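Local coordinates for glycerophosphodiester phosphodiesterase (Thermotoga maritima, PDB 1O1Z), which belongs to the glycerophosphoryl diester phosphodiesterase family, enzymes built on a TIM-barrel fold, at residues G17-G20 against L26-T29; E31-A36 against N42-D47; E62-K65 against G69-V72; S80-K83 against K89-T92; V222-D225 against L229-K232. All coordinates share one frame; numbering follows the deposited sequence.

Along the chain the five contacts come in series, each closing a short loop before the next opens; none nest or cross. Contact 1 folds the loop after strand 14-18 back on itself, and contact 2 then lays helix 30-38 against strand 43-50, completing the first beta-alpha-beta unit; the two touch through Asn-28 and Asp-47. Contacts 3 and 4 lie farther out: the 62-65/69-72 pair packs through Leu-64 on Leu-82 of helix 79-85, whose contact with 89-92 in turn meets contact 1 at Leu-26 and Thr-29. Contact 5 joins the last strand to the last helix and returns to contact 1, where His-18 bonds Asp-225.

Contact 1: G17-G20 against L26-T29; sequences GHRG and LENT
With Arg-19 CG turned anti to the carbonyl carbon (chi1 -45°) and the chain extended from CG to NE, and with Glu-27 CG set between its backbone N and carbonyl carbon (chi1 56°), the two side chains run side by side in the same direction. Their charged ends meet in a salt bridge: Arg-19 NH1 lies 3.1 Å from Glu-27 OE2 and 3.2 Å from Glu-27 OE1. Both hydrogen bonds are bent and weak, and the guanidinium and carboxylate planes stand 59° apart. Arg-66 forms a second salt bridge with Glu-27 OE1, so the carboxylate is shared between two arginines. Nearer the backbone, Asn-28 N donates to Arg-19 O in a nearly straight bond of 2.8 Å. The Asn-28 amide crosses the stem of Arg-19: its OD1 reaches within 3.5 Å of Arg-19 CB and is buried without a polar partner, while ND2 passes CG and CD and is bonded to Asp-47 OD1. On its other flank Arg-19 CG sits over one face of the His-18 ring, 4.0 Å above its plane. Thr-29 OG1 bonds Leu-26 O at 2.7 Å, in the carbonyl plane, and also caps Ala-32 N. Two type II turns, Gly-17 to Gly-20 and Leu-26 to Thr-29, belong to a beta-alpha loop running from the C-terminal end of barrel strand 14-18 to helix 30-38, as in TIM barrels.

Contact 2: E31-A36 against N42-D47; sequences EAFMKA and NGVELD
Phe-33 carries most of the packing, reaching from helix 31-36 to the strand with the tip of its ring against Leu-46: CZ is 3.6 Å from Leu-46 CB and 3.8 Å from Leu-46 CD2. The Phe-33 side chain crosses those of Leu-46 and Val-44 at about a right angle. Its CD1 meets Val-44 CG2 at 3.8 Å, and Glu-45 O lies at the ring edge, near its plane, 3.9 Å from CE1. Leu-46 CG stands between its backbone N and carbonyl carbon (chi1 58°), which brings CD2 close to Phe-33 CZ. A turn farther along the helix the fit is slighter, a single methyl contact between Ala-36 CB and Val-44 CG1 at 3.9 Å. The helix's other side differs altogether: Glu-31 is exposed, and Met-34 and Lys-35 are partly exposed and take no part. On the strand, Glu-45 alternates with the packed residues and points away from the helix. The axes of the two short segments approach to 8.2 Å and run 152° apart, close to antiparallel, within the beta-alpha-beta unit of strand 14-18, helix 30-38 and strand 43-50. Val-96 of helix 93-99 touches both Phe-33 and Leu-46, while strand 43-50 lies between strands 14-18 and 105-110.

Contact 3: E62-K65 against G69-V72; sequences EDLK and GLDV
Lys-65 runs along the 69-72 segment, past Leu-70 and Asp-71. Its CB is 4.0 Å from Leu-70 O, CG comes closer to that oxygen at 3.4 Å, and CD passes to Asp-71 OD1 at 3.5 Å. A bend at chi3 (-95°) keeps CE beside the same carboxylate oxygen, and NZ ends 3.8 Å from Asp-71 OD1, a long salt bridge on the exposed side. Lysine and aspartate lie side by side, pointing the same way. The two backbones form a pair of short, weakly bonded antiparallel strands joined by helix 65-68: Leu-64 N bonds Val-72 O at 3.0 Å, and Gly-69, at positive phi just after the helix, gives its N to Lys-65 O at 2.9 Å from above the carbonyl plane. Asp-63, just before the N-cap residue Leu-64, forms an Asx turn, its OD1 accepting Lys-65 N at 3.1 Å, 165° at the hydrogen, from above the carboxylate plane. The CB atoms of Leu-64 and Leu-70 meet at 4.0 Å. Leu-64 also runs alongside Val-72, and these apolar side chains pack on helix 79-85, Leu-64 against Leu-82 and both Leu-70 and Val-72 against Leu-85.

Contact 4: S80-K83 against K89-T92; sequences SELK and KITT
Lys-83 and Ile-90 cross at about a right angle, Lys-83 CG passing the Ile-90 CG2 methyl on the way to the carbonyl. Lys-83 CG lies 3.9 Å from Ile-90 CG2, the chain stays extended through CD and CE, and a bend at chi4 (-79°) turns NZ toward Ile-90 O. Lys-83 NZ then meets Ile-90 O at 2.9 Å, in the carbonyl plane with a C=O...N angle of 146°. Lys-83 CE is 4.3 Å from Thr-92 CG2, so the threonine methyl flanks the lysine near its end.

Ile-90 meets both helix residues with one branch, CG2. Its CG1 is anti to the backbone N (chi1 -164°), which leaves CG2 to face the helix: that methyl sits 3.9 Å from Leu-82 CB and 3.7 Å from Leu-82 O, against the backbone of the helix as much as against its side chains. Ile-90 also touches Val-57 of strand 56-58, and Leu-82 shares with it a contact to Ile-74. Thr-86 OG1 joins the same ends through hydrogen bonds with Leu-82 O and Ile-90 N.

The lysine's stronger partner is Glu-95, with which NZ makes a salt bridge; Glu-95 OE1 also bonds Thr-91 OG1 and Thr-92 OG1, and Thr-92 is the N-cap of helix 93-99. Lys-83 NZ is thus held by a neutral carbonyl and a carboxylate together, an environment that would probably favour its protonated form and fix the direction of its end, while the aliphatic part of the same chain joins the apolar packing.

Contact 5: V222-D225 against L229-K232; sequences VITD and LFVK
Strand 222-224 faces residues 229-232 of helix 227-232 with its alternate residues, the nearest CA atoms being those of Thr-224 and Phe-230, 7.7 Å apart. Val-222 and Thr-224 both direct their side chains at the helix, and Phe-230 turns one ring face to Thr-224 and its CD2/CE2 side to Val-222; Ile-223 points the other way. Over that face of the ring lies Thr-224: OG1 is 3.4 Å above the plane, offset toward the rim, and 3.5 Å from Phe-230 CD1. Thr-224 CB stands 4.3 Å from the ring centroid and 14° off the normal, a CH-pi contact. The torsion chi1 of -179° places OG1 anti to the backbone N, and CG2, between N and the carbonyl carbon, comes to 4.0 Å from Phe-230 CB. The hydroxyl is not left to the ring alone, since it is also hydrogen-bonded with Leu-206 O, Asn-207 OD1 and Glu-226 N. Val-222 crosses Phe-230 at about a right angle, with Val-222 CG1 4.1 Å from Phe-230 CD2 and Val-222 CG2 4.1 Å from Phe-230 CE2. The ring of Tyr-212, on helix 209-215, meets that of Phe-230 with the planes at about 55°. The hydroxyl ties Thr-224 to the loop after strand 200-204 while its CB and CG2 pack on Phe-230. All three residues are buried. This is strand-to-helix packing of the last beta-alpha pair, strand 221-224 lying between strands 14-18 and 200-204, the closing point of a TIM barrel.

Contact 1: G17-G20 against L26-T29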
loop_
_atom_site.group_PDB
_atom_site.type_symbol
_atom_site.label_atom_id
_atom_site.label_comp_id
_atom_site.label_asym_id
_atom_site.label_seq_id
_atom_site.Cartn_x
_atom_site.Cartn_y
_atom_site.Cartn_z
ATOM N N GLY A 17 2.405 3.748 -7.304
ATOM C CA GLY A 17 1.527 3.012 -8.198
ATOM C C GLY A 17 0.754 1.954 -7.449
ATOM O O GLY A 17 1.341 1.031 -6.892
ATOM N N HIS A 18 -0.569 2.084 -7.430
ATOM C CA HIS A 18 -1.482 1.171 -6.761
ATOM C C HIS A 18 -1.510 -0.176 -7.467
ATOM O O HIS A 18 -2.007 -0.283 -8.594
ATOM C CB HIS A 18 -2.880 1.786 -6.773
ATOM C CG HIS A 18 -3.906 0.963 -6.085
ATOM N ND1 HIS A 18 -5.071 0.570 -6.698
ATOM C CD2 HIS A 18 -3.932 0.428 -4.841
ATOM C CE1 HIS A 18 -5.790 -0.151 -5.850
ATOM N NE2 HIS A 18 -5.121 -0.265 -4.720
ATOM N N ARG A 19 -0.925 -1.189 -6.823
ATOM C CA ARG A 19 -0.712 -2.483 -7.480
ATOM C C ARG A 19 0.159 -2.332 -8.730
ATOM O O ARG A 19 0.018 -3.048 -9.724
ATOM C CB ARG A 19 -2.048 -3.160 -7.770
ATOM C CG ARG A 19 -3.021 -3.121 -6.637
ATOM C CD ARG A 19 -4.289 -3.912 -6.867
ATOM N NE ARG A 19 -5.277 -3.579 -5.858
ATOM C CZ ARG A 19 -6.571 -3.815 -5.949
ATOM N NH1 ARG A 19 -7.079 -4.442 -6.993
ATOM N NH2 ARG A 19 -7.380 -3.398 -4.984
ATOM N N GLY A 20 1.109 -1.407 -8.663
ATOM C CA GLY A 20 1.913 -1.017 -9.811
ATOM C C GLY A 20 1.184 -0.011 -10.693
ATOM O O GLY A 20 0.307 0.702 -10.219
ATOM N N LEU A 26 -1.374 -5.361 -15.886
ATOM C CA LEU A 26 -2.107 -6.201 -14.949
ATOM C C LEU A 26 -1.627 -5.986 -13.506
ATOM O O LEU A 26 -0.436 -6.119 -13.185
ATOM C CB LEU A 26 -1.987 -7.669 -15.341
ATOM C CG LEU A 26 -2.716 -8.662 -14.427
ATOM C CD1 LEU A 26 -4.211 -8.424 -14.447
ATOM C CD2 LEU A 26 -2.379 -10.115 -14.790
ATOM N N GLU A 27 -2.580 -5.660 -12.629
ATOM C CA GLU A 27 -2.298 -5.326 -11.253
ATOM C C GLU A 27 -1.423 -6.356 -10.562
ATOM O O GLU A 27 -1.578 -7.576 -10.725
ATOM C CB GLU A 27 -3.575 -5.187 -10.452
ATOM C CG GLU A 27 -4.458 -6.412 -10.489
ATOM C CD GLU A 27 -5.605 -6.274 -9.530
ATOM O OE1 GLU A 27 -6.580 -5.623 -9.944
ATOM O OE2 GLU A 27 -5.521 -6.792 -8.391
ATOM N N ASN A 28 -0.522 -5.840 -9.751
ATOM C CA ASN A 28 0.281 -6.661 -8.848
ATOM C C ASN A 28 1.249 -7.633 -9.543
ATOM O O ASN A 28 1.741 -8.575 -8.915
ATOM C CB ASN A 28 -0.591 -7.350 -7.787
ATOM C CG ASN A 28 -0.847 -6.487 -6.578
ATOM O OD1 ASN A 28 -0.043 -5.610 -6.231
ATOM N ND2 ASN A 28 -1.988 -6.705 -5.937
ATOM N N THR A 29 1.547 -7.382 -10.814
ATOM C CA THR A 29 2.559 -8.165 -11.539
ATOM C C THR A 29 3.881 -7.445 -11.599
ATOM O O THR A 29 3.945 -6.213 -11.460
ATOM C CB THR A 29 2.132 -8.454 -12.991
ATOM O OG1 THR A 29 1.957 -7.216 -13.727
ATOM C CG2 THR A 29 0.812 -9.210 -13.040
#

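Contact 2: E31-A36 against N42-D47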
loop_
_atom_site.group_PDB
_atom_site.type_symbol
_atom_site.label_atom_id
_atom_site.label_comp_id
_atom_site.label_asym_id
_atom_site.label_seq_id
_atom_site.Cartn_x
_atom_site.Cartn_y
_atom_site.Cartn_z
ATOM N N GLU A 31 5.597 -6.775 -14.190
ATOM C CA GLU A 31 5.489 -5.810 -15.255
ATOM C C GLU A 31 4.843 -4.525 -14.757
ATOM O O GLU A 31 5.361 -3.439 -15.000
ATOM C CB GLU A 31 4.697 -6.382 -16.434
ATOM C CG GLU A 31 4.515 -5.395 -17.573
ATOM C CD GLU A 31 3.653 -5.949 -18.688
ATOM O OE1 GLU A 31 2.595 -6.540 -18.390
ATOM O OE2 GLU A 31 4.022 -5.756 -19.858
ATOM N N ALA A 32 3.729 -4.629 -14.032
ATOM C CA ALA A 32 3.052 -3.418 -13.537
ATOM C C ALA A 32 3.963 -2.613 -12.598
ATOM O O ALA A 32 4.016 -1.389 -12.668
ATOM C CB ALA A 32 1.759 -3.775 -12.860
ATOM N N PHE A 33 4.695 -3.304 -11.726
ATOM C CA PHE A 33 5.587 -2.592 -10.803
ATOM C C PHE A 33 6.730 -1.925 -11.551
ATOM O O PHE A 33 7.033 -0.761 -11.320
ATOM C CB PHE A 33 6.164 -3.526 -9.739
ATOM C CG PHE A 33 5.128 -4.217 -8.889
ATOM C CD1 PHE A 33 4.120 -3.498 -8.283
ATOM C CD2 PHE A 33 5.199 -5.581 -8.623
ATOM C CE1 PHE A 33 3.172 -4.111 -7.480
ATOM C CE2 PHE A 33 4.241 -6.197 -7.829
ATOM C CZ PHE A 33 3.238 -5.478 -7.260
ATOM N N MET A 34 7.360 -2.653 -12.472
ATOM C CA MET A 34 8.480 -2.092 -13.248
ATOM C C MET A 34 8.022 -0.890 -14.091
ATOM O O MET A 34 8.732 0.106 -14.188
ATOM C CB MET A 34 9.154 -3.182 -14.092
ATOM C CG MET A 34 9.821 -4.264 -13.200
ATOM S SD MET A 34 10.797 -5.461 -14.249
ATOM C CE MET A 34 9.492 -6.315 -15.091
ATOM N N LYS A 35 6.841 -0.990 -14.688
ATOM C CA LYS A 35 6.306 0.094 -15.512
ATOM C C LYS A 35 5.964 1.351 -14.698
ATOM O O LYS A 35 6.093 2.464 -15.200
ATOM C CB LYS A 35 5.089 -0.377 -16.319
ATOM C CG LYS A 35 5.416 -1.361 -17.432
ATOM C CD LYS A 35 6.080 -0.683 -18.582
ATOM C CE LYS A 35 6.581 -1.705 -19.593
ATOM N NZ LYS A 35 7.348 -1.038 -20.667
ATOM N N ALA A 36 5.547 1.178 -13.442
ATOM C CA ALA A 36 5.308 2.325 -12.567
ATOM C C ALA A 36 6.602 3.076 -12.323
ATOM O O ALA A 36 6.652 4.287 -12.382
ATOM C CB ALA A 36 4.713 1.864 -11.239
ATOM N N ASN A 42 7.554 7.252 -7.406
ATOM C CA ASN A 42 8.491 7.117 -6.302
ATOM C C ASN A 42 8.514 5.695 -5.742
ATOM O O ASN A 42 9.408 5.350 -4.976
ATOM C CB ASN A 42 8.113 8.081 -5.195
ATOM C CG ASN A 42 8.203 9.504 -5.637
ATOM O OD1 ASN A 42 7.242 10.098 -6.084
ATOM N ND2 ASN A 42 9.430 10.034 -5.632
ATOM N N GLY A 43 7.506 4.895 -6.078
ATOM C CA GLY A 43 7.415 3.527 -5.622
ATOM C C GLY A 43 6.090 2.899 -5.995
ATOM O O GLY A 43 5.390 3.392 -6.870
ATOM N N VAL A 44 5.753 1.819 -5.312
ATOM C CA VAL A 44 4.554 1.058 -5.594
ATOM C C VAL A 44 3.908 0.618 -4.312
ATOM O O VAL A 44 4.580 0.546 -3.290
ATOM C CB VAL A 44 4.861 -0.177 -6.462
ATOM C CG1 VAL A 44 5.429 0.197 -7.843
ATOM C CG2 VAL A 44 5.820 -1.149 -5.754
ATOM N N GLU A 45 2.614 0.364 -4.365
ATOM C CA GLU A 45 1.868 -0.291 -3.292
ATOM C C GLU A 45 1.491 -1.666 -3.795
ATOM O O GLU A 45 1.148 -1.850 -4.979
ATOM C CB GLU A 45 0.636 0.549 -2.935
ATOM C CG GLU A 45 -0.239 0.026 -1.819
ATOM C CD GLU A 45 -1.225 -1.067 -2.227
ATOM O OE1 GLU A 45 -1.562 -1.198 -3.428
ATOM O OE2 GLU A 45 -1.680 -1.818 -1.315
ATOM N N LEU A 46 1.529 -2.647 -2.901
ATOM C CA LEU A 46 1.148 -4.007 -3.263
ATOM C C LEU A 46 0.565 -4.725 -2.066
ATOM O O LEU A 46 0.661 -4.241 -0.944
ATOM C CB LEU A 46 2.347 -4.738 -3.849
ATOM C CG LEU A 46 3.603 -4.869 -2.994
ATOM C CD1 LEU A 46 3.465 -5.958 -1.926
ATOM C CD2 LEU A 46 4.811 -5.148 -3.863
ATOM N N ASP A 47 -0.035 -5.891 -2.301
ATOM C CA ASP A 47 -0.778 -6.637 -1.315
ATOM C C ASP A 47 -0.159 -8.009 -1.128
ATOM O O ASP A 47 0.138 -8.653 -2.121
ATOM C CB ASP A 47 -2.188 -6.850 -1.832
ATOM C CG ASP A 47 -2.817 -5.558 -2.256
ATOM O OD1 ASP A 47 -3.011 -5.286 -3.476
ATOM O OD2 ASP A 47 -3.035 -4.684 -1.381
#

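Contact 3: E62-K65 against G69-V72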
loop_
_atom_site.group_PDB
_atom_site.type_symbol
_atom_site.label_atom_id
_atom_site.label_comp_id
_atom_site.label_asym_id
_atom_site.label_seq_id
_atom_site.Cartn_x
_atom_site.Cartn_y
_atom_site.Cartn_z
ATOM N N GLU A 62 -8.066 -13.110 -2.028
ATOM C CA GLU A 62 -7.629 -14.370 -1.437
ATOM C C GLU A 62 -7.675 -15.527 -2.442
ATOM O O GLU A 62 -7.234 -16.617 -2.125
ATOM C CB GLU A 62 -8.460 -14.726 -0.188
ATOM C CG GLU A 62 -9.883 -15.150 -0.452
ATOM C CD GLU A 62 -10.567 -15.756 0.770
ATOM O OE1 GLU A 62 -9.980 -15.766 1.880
ATOM O OE2 GLU A 62 -11.705 -16.221 0.611
ATOM N N ASP A 63 -8.249 -15.301 -3.621
ATOM C CA ASP A 63 -8.367 -16.347 -4.655
ATOM C C ASP A 63 -8.080 -15.766 -6.036
ATOM O O ASP A 63 -7.816 -14.567 -6.177
ATOM C CB ASP A 63 -9.730 -17.022 -4.590
ATOM C CG ASP A 63 -10.851 -16.057 -4.794
ATOM O OD1 ASP A 63 -10.773 -15.217 -5.725
ATOM O OD2 ASP A 63 -11.855 -16.058 -4.056
ATOM N N LEU A 64 -8.102 -16.622 -7.051
ATOM C CA LEU A 64 -7.757 -16.242 -8.418
ATOM C C LEU A 64 -8.984 -15.994 -9.311
ATOM O O LEU A 64 -8.862 -15.983 -10.538
ATOM C CB LEU A 64 -6.890 -17.345 -9.046
ATOM C CG LEU A 64 -5.573 -17.662 -8.327
ATOM C CD1 LEU A 64 -4.886 -18.833 -9.006
ATOM C CD2 LEU A 64 -4.657 -16.439 -8.288
ATOM N N LYS A 65 -10.160 -15.809 -8.724
ATOM C CA LYS A 65 -11.395 -15.752 -9.502
ATOM C C LYS A 65 -11.489 -14.506 -10.372
ATOM O O LYS A 65 -11.782 -14.597 -11.561
ATOM C CB LYS A 65 -12.650 -15.850 -8.600
ATOM C CG LYS A 65 -12.757 -17.121 -7.803
ATOM C CD LYS A 65 -14.195 -17.436 -7.349
ATOM C CE LYS A 65 -14.486 -16.934 -5.950
ATOM N NZ LYS A 65 -15.764 -17.518 -5.426
ATOM N N GLY A 69 -10.265 -16.198 -13.411
ATOM C CA GLY A 69 -11.439 -17.038 -13.576
ATOM C C GLY A 69 -11.276 -18.404 -12.952
ATOM O O GLY A 69 -11.949 -19.356 -13.345
ATOM N N LEU A 70 -10.391 -18.501 -11.964
ATOM C CA LEU A 70 -10.090 -19.786 -11.335
ATOM C C LEU A 70 -10.496 -19.755 -9.878
ATOM O O LEU A 70 -10.101 -18.847 -9.152
ATOM C CB LEU A 70 -8.597 -20.075 -11.427
ATOM C CG LEU A 70 -8.017 -20.217 -12.830
ATOM C CD1 LEU A 70 -6.501 -20.284 -12.743
ATOM C CD2 LEU A 70 -8.584 -21.469 -13.509
ATOM N N ASP A 71 -11.278 -20.750 -9.462
ATOM C CA ASP A 71 -11.793 -20.844 -8.107
ATOM C C ASP A 71 -10.762 -21.587 -7.258
ATOM O O ASP A 71 -10.968 -22.717 -6.837
ATOM C CB ASP A 71 -13.160 -21.563 -8.096
ATOM C CG ASP A 71 -13.891 -21.413 -6.777
ATOM O OD1 ASP A 71 -13.502 -20.558 -5.955
ATOM O OD2 ASP A 71 -14.880 -22.112 -6.473
ATOM N N VAL A 72 -9.635 -20.921 -7.065
ATOM C CA VAL A 72 -8.498 -21.443 -6.326
ATOM C C VAL A 72 -8.052 -20.387 -5.334
ATOM O O VAL A 72 -7.738 -19.259 -5.727
ATOM C CB VAL A 72 -7.310 -21.764 -7.261
ATOM C CG1 VAL A 72 -6.097 -22.227 -6.454
ATOM C CG2 VAL A 72 -7.705 -22.826 -8.306
#

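Contact 4: S80-K83 against K89-T92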
loop_
_atom_site.group_PDB
_atom_site.type_symbol
_atom_site.label_atom_id
_atom_site.label_comp_id
_atom_site.label_asym_id
_atom_site.label_seq_id
_atom_site.Cartn_x
_atom_site.Cartn_y
_atom_site.Cartn_z
ATOM N N SER A 80 4.604 -22.576 -6.661
ATOM C CA SER A 80 4.782 -23.210 -7.964
ATOM C C SER A 80 3.435 -23.464 -8.646
ATOM O O SER A 80 3.270 -23.191 -9.828
ATOM C CB SER A 80 5.569 -24.513 -7.824
ATOM O OG SER A 80 5.790 -25.061 -9.121
ATOM N N GLU A 81 2.463 -23.992 -7.884
ATOM C CA GLU A 81 1.124 -24.252 -8.412
ATOM C C GLU A 81 0.434 -22.964 -8.869
ATOM O O GLU A 81 -0.192 -22.936 -9.914
ATOM C CB GLU A 81 0.286 -24.964 -7.358
ATOM C CG GLU A 81 0.725 -26.413 -7.187
ATOM C CD GLU A 81 0.180 -27.109 -5.953
ATOM O OE1 GLU A 81 -0.452 -26.472 -5.068
ATOM O OE2 GLU A 81 0.410 -28.336 -5.854
ATOM N N LEU A 82 0.589 -21.902 -8.089
ATOM C CA LEU A 82 0.022 -20.601 -8.442
ATOM C C LEU A 82 0.630 -20.034 -9.710
ATOM O O LEU A 82 -0.057 -19.484 -10.549
ATOM C CB LEU A 82 0.174 -19.610 -7.287
ATOM C CG LEU A 82 -0.653 -19.976 -6.054
ATOM C CD1 LEU A 82 -0.213 -19.180 -4.835
ATOM C CD2 LEU A 82 -2.145 -19.799 -6.336
ATOM N N LYS A 83 1.939 -20.157 -9.842
ATOM C CA LYS A 83 2.615 -19.731 -11.062
ATOM C C LYS A 83 2.186 -20.563 -12.274
ATOM O O LYS A 83 2.019 -20.023 -13.358
ATOM C CB LYS A 83 4.125 -19.791 -10.843
ATOM C CG LYS A 83 4.598 -18.591 -10.005
ATOM C CD LYS A 83 6.069 -18.531 -9.773
ATOM C CE LYS A 83 6.459 -17.304 -8.958
ATOM N NZ LYS A 83 6.519 -16.044 -9.733
ATOM N N LYS A 89 2.298 -15.239 -14.004
ATOM C CA LYS A 89 2.010 -13.819 -13.758
ATOM C C LYS A 89 2.001 -13.469 -12.277
ATOM O O LYS A 89 2.339 -12.344 -11.912
ATOM C CB LYS A 89 0.683 -13.399 -14.398
ATOM C CG LYS A 89 0.774 -13.393 -15.902
ATOM C CD LYS A 89 -0.532 -12.963 -16.533
ATOM C CE LYS A 89 -0.415 -12.867 -18.060
ATOM N NZ LYS A 89 -0.193 -14.192 -18.706
ATOM N N ILE A 90 1.609 -14.396 -11.419
ATOM C CA ILE A 90 1.637 -14.110 -9.991
ATOM C C ILE A 90 3.076 -14.080 -9.539
ATOM O O ILE A 90 3.895 -14.850 -10.017
ATOM C CB ILE A 90 0.815 -15.114 -9.188
ATOM C CG1 ILE A 90 0.541 -14.558 -7.791
ATOM C CG2 ILE A 90 1.478 -16.467 -9.135
ATOM C CD1 ILE A 90 -0.502 -15.397 -7.021
ATOM N N THR A 91 3.403 -13.157 -8.646
ATOM C CA THR A 91 4.743 -13.014 -8.140
ATOM C C THR A 91 4.818 -13.069 -6.619
ATOM O O THR A 91 3.815 -13.109 -5.940
ATOM C CB THR A 91 5.392 -11.730 -8.722
ATOM O OG1 THR A 91 6.801 -11.698 -8.461
ATOM C CG2 THR A 91 4.847 -10.474 -8.132
ATOM N N THR A 92 6.033 -13.167 -6.129
ATOM C CA THR A 92 6.290 -13.237 -4.689
ATOM C C THR A 92 6.925 -11.938 -4.249
ATOM O O THR A 92 7.506 -11.198 -5.042
ATOM C CB THR A 92 7.227 -14.364 -4.368
ATOM O OG1 THR A 92 8.491 -14.170 -5.017
ATOM C CG2 THR A 92 6.683 -15.719 -4.914
#

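Contact 5: V222-D225 against L229-K232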
loop_
_atom_site.group_PDB
_atom_site.type_symbol
_atom_site.label_atom_id
_atom_site.label_comp_id
_atom_site.label_asym_id
_atom_site.label_seq_id
_atom_site.Cartn_x
_atom_site.Cartn_y
_atom_site.Cartn_z
ATOM N N VAL A 222 0.388 10.060 -2.621
ATOM C CA VAL A 222 -0.811 9.588 -3.306
ATOM C C VAL A 222 -0.575 8.193 -3.832
ATOM O O VAL A 222 0.482 7.905 -4.367
ATOM C CB VAL A 222 -1.232 10.567 -4.408
ATOM C CG1 VAL A 222 -0.139 10.731 -5.466
ATOM C CG2 VAL A 222 -2.563 10.121 -5.051
ATOM N N ILE A 223 -1.574 7.329 -3.664
ATOM C CA ILE A 223 -1.597 6.005 -4.206
ATOM C C ILE A 223 -2.607 6.026 -5.337
ATOM O O ILE A 223 -3.776 6.347 -5.128
ATOM C CB ILE A 223 -1.960 4.993 -3.089
ATOM C CG1 ILE A 223 -0.881 4.998 -2.003
ATOM C CG2 ILE A 223 -2.224 3.610 -3.675
ATOM C CD1 ILE A 223 -1.305 4.389 -0.686
ATOM N N THR A 224 -2.153 5.766 -6.564
ATOM C CA THR A 224 -2.956 5.947 -7.757
ATOM C C THR A 224 -2.732 4.831 -8.755
ATOM O O THR A 224 -1.640 4.275 -8.822
ATOM C CB THR A 224 -2.570 7.302 -8.438
ATOM O OG1 THR A 224 -3.376 7.515 -9.609
ATOM C CG2 THR A 224 -1.120 7.327 -8.918
ATOM N N ASP A 225 -3.757 4.523 -9.549
ATOM C CA ASP A 225 -3.589 3.624 -10.686
ATOM C C ASP A 225 -2.950 4.325 -11.904
ATOM O O ASP A 225 -2.382 3.679 -12.777
ATOM C CB ASP A 225 -4.922 3.044 -11.117
ATOM C CG ASP A 225 -5.676 2.368 -10.002
ATOM O OD1 ASP A 225 -5.046 1.653 -9.190
ATOM O OD2 ASP A 225 -6.934 2.470 -9.899
ATOM N N LEU A 229 0.026 10.092 -15.297
ATOM C CA LEU A 229 -0.782 11.276 -15.062
ATOM C C LEU A 229 -0.304 12.010 -13.812
ATOM O O LEU A 229 -0.037 13.183 -13.833
ATOM C CB LEU A 229 -2.247 10.873 -14.932
ATOM C CG LEU A 229 -3.259 11.949 -14.535
ATOM C CD1 LEU A 229 -3.230 13.126 -15.471
ATOM C CD2 LEU A 229 -4.647 11.301 -14.461
ATOM N N PHE A 230 -0.189 11.292 -12.697
ATOM C CA PHE A 230 0.097 11.937 -11.441
ATOM C C PHE A 230 1.552 12.371 -11.333
ATOM O O PHE A 230 1.877 13.413 -10.749
ATOM C CB PHE A 230 -0.367 11.041 -10.278
ATOM C CG PHE A 230 -1.824 11.177 -9.995
ATOM C CD1 PHE A 230 -2.769 10.716 -10.882
ATOM C CD2 PHE A 230 -2.254 11.809 -8.842
ATOM C CE1 PHE A 230 -4.143 10.898 -10.643
ATOM C CE2 PHE A 230 -3.608 11.967 -8.593
ATOM C CZ PHE A 230 -4.550 11.515 -9.506
ATOM N N VAL A 231 2.438 11.619 -11.959
ATOM C CA VAL A 231 3.827 12.059 -12.057
ATOM C C VAL A 231 3.927 13.400 -12.793
ATOM O O VAL A 231 4.644 14.298 -12.365
ATOM C CB VAL A 231 4.715 10.977 -12.703
ATOM C CG1 VAL A 231 6.103 11.546 -13.043
ATOM C CG2 VAL A 231 4.821 9.759 -11.783
ATOM N N LYS A 232 3.168 13.564 -13.878
ATOM C CA LYS A 232 3.210 14.774 -14.708
ATOM C C LYS A 232 2.475 15.961 -14.072
ATOM O O LYS A 232 2.636 17.103 -14.505
ATOM C CB LYS A 232 2.695 14.479 -16.116
ATOM C CG LYS A 232 3.685 13.616 -16.908
ATOM C CD LYS A 232 3.337 13.436 -18.367
ATOM C CE LYS A 232 4.435 12.648 -19.080
ATOM N NZ LYS A 232 4.123 12.399 -20.504
#